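Local coordinates for putative cytoplasmic protein (Salmonella typhimurium, PDB 2GK3) that is of unknown function but forms a hexamer and resembles class I glutamine amidotransferases, a relationship that is only putative, at residues S84-G87 with S88-L92. Residues are numbered along the deposited sequence; the frame is centred on the assembly and turned at random.
Sequences SDIG and SNTFL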
loop_
_atom_site.group_PDB
_atom_site.type_symbol
_atom_site.label_atom_id
_atom_site.label_comp_id
_atom_site.label_asym_id
_atom_site.label_seq_id
_atom_site.Cartn_x
_atom_site.Cartn_y
_atom_site.Cartn_z
ATOM N N SER E 84 -6.682 -17.851 -17.266
ATOM C CA SER E 84 -7.667 -16.803 -17.118
ATOM C C SER E 84 -7.308 -15.850 -15.973
ATOM O O SER E 84 -7.092 -16.276 -14.838
ATOM C CB SER E 84 -9.066 -17.411 -16.940
ATOM O OG SER E 84 -10.053 -16.389 -16.938
ATOM N N ASP E 85 -7.249 -14.554 -16.290
ATOM C CA ASP E 85 -6.919 -13.505 -15.307
ATOM C C ASP E 85 -5.680 -13.825 -14.470
ATOM O O ASP E 85 -5.659 -13.615 -13.257
ATOM C CB ASP E 85 -8.128 -13.175 -14.404
ATOM C CG ASP E 85 -8.667 -11.763 -14.618
ATOM O OD1 ASP E 85 -7.933 -10.913 -15.147
ATOM O OD2 ASP E 85 -9.825 -11.489 -14.225
ATOM N N ILE E 86 -4.651 -14.344 -15.135
ATOM C CA ILE E 86 -3.324 -14.454 -14.546
ATOM C C ILE E 86 -2.250 -13.962 -15.542
ATOM O O ILE E 86 -2.181 -14.413 -16.676
ATOM C CB ILE E 86 -3.069 -15.894 -13.971
ATOM C CG1 ILE E 86 -1.625 -16.074 -13.485
ATOM C CG2 ILE E 86 -3.437 -16.973 -14.989
ATOM C CD1 ILE E 86 -1.391 -17.438 -12.799
ATOM N N GLY E 87 -1.428 -13.012 -15.106
ATOM C CA GLY E 87 -0.441 -12.410 -15.992
ATOM C C GLY E 87 0.788 -13.274 -16.275
ATOM O O GLY E 87 1.062 -14.275 -15.571
ATOM N N SER E 88 1.531 -12.885 -17.312
ATOM C CA SER E 88 2.746 -13.622 -17.701
ATOM C C SER E 88 3.833 -13.617 -16.618
ATOM O O SER E 88 4.564 -14.596 -16.464
ATOM C CB SER E 88 3.293 -13.071 -19.017
ATOM O OG SER E 88 3.627 -11.710 -18.897
ATOM N N ASN E 89 3.911 -12.522 -15.858
ATOM C CA ASN E 89 4.885 -12.366 -14.782
ATOM C C ASN E 89 4.747 -13.481 -13.756
ATOM O O ASN E 89 5.752 -13.939 -13.202
ATOM C CB ASN E 89 4.725 -11.013 -14.085
ATOM C CG ASN E 89 5.214 -9.831 -14.929
ATOM O OD1 ASN E 89 6.066 -9.971 -15.805
ATOM N ND2 ASN E 89 4.699 -8.648 -14.628
ATOM N N THR E 90 3.520 -13.938 -13.516
ATOM C CA THR E 90 3.296 -14.985 -12.511
ATOM C C THR E 90 3.980 -16.290 -12.916
ATOM O O THR E 90 4.651 -16.910 -12.087
ATOM C CB THR E 90 1.794 -15.206 -12.150
ATOM O OG1 THR E 90 1.268 -13.998 -11.600
ATOM C CG2 THR E 90 1.635 -16.333 -11.104
ATOM N N PHE E 91 3.831 -16.669 -14.187
ATOM C CA PHE E 91 4.504 -17.839 -14.755
ATOM C C PHE E 91 6.029 -17.693 -14.852
ATOM O O PHE E 91 6.765 -18.608 -14.518
ATOM C CB PHE E 91 3.955 -18.115 -16.132
ATOM C CG PHE E 91 2.547 -18.612 -16.138
ATOM C CD1 PHE E 91 1.504 -17.765 -16.500
ATOM C CD2 PHE E 91 2.257 -19.936 -15.809
ATOM C CE1 PHE E 91 0.190 -18.207 -16.529
ATOM C CE2 PHE E 91 0.925 -20.392 -15.832
ATOM C CZ PHE E 91 -0.108 -19.508 -16.205
ATOM N N LEU E 92 6.489 -16.537 -15.315
ATOM C CA LEU E 92 7.897 -16.277 -15.542
ATOM C C LEU E 92 8.709 -16.044 -14.267
ATOM O O LEU E 92 9.893 -16.402 -14.220
ATOM C CB LEU E 92 8.061 -15.078 -16.488
ATOM C CG LEU E 92 7.752 -15.367 -17.967
ATOM C CD1 LEU E 92 7.460 -14.112 -18.786
ATOM C CD2 LEU E 92 8.880 -16.195 -18.600
HETATM O O HOH W 1 -0.392 -12.018 -12.720
#
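Gly87 O takes a hydrogen bond from Thr90 N (3.2 Å, N-H...O angle 140°), a bond spanning three residues where the loop after strand 80-84 passes into helix 88-92. This strand-loop-helix junction, in a chain assigned to a putative glutamine amidotransferase family, is buried in the assembly. The bond is bent, and its donor also stands about 60° above the carbonyl plane, not on a lone pair. From the next residue, Ser88 O accepts from Leu92 N (3.0 Å), an i to i+4 bond of the helix. Ile86 packs on two residues of the helix. With CG1 anti to its backbone N (chi1 174°) and chi2 also extended, its chain runs out to place CD1 3.6 Å from Thr90 CG2, the two side chains crossing at about a right angle. Ile86 CD1 also meets the Phe91 ring obliquely, 4.1 Å from CE1, while Gly87 O approaches the same ring at CD1 (3.6 Å). Val64 of helix 61-67 touches Ile86, Thr90 and Phe91, and Ile111 of helix 107-116 adds to the packing around the ring. Asn89 and Thr90 reach other chains of the hexamer, whereas Ser88 OG bonds to Ala137 O of its own chain: Asn89 ND2 bonds to Asp31 of a second subunit and Asn89 OD1 to Arg158 of a third. Thr90 is divided between two environments, its methyl on Ile86 and its hydroxyl at Tyr30 N of the second subunit. The same OG1 donates to a water at 2.8 Å, which also accepts from Gly87 N and so bridges the loop backbone to the helix.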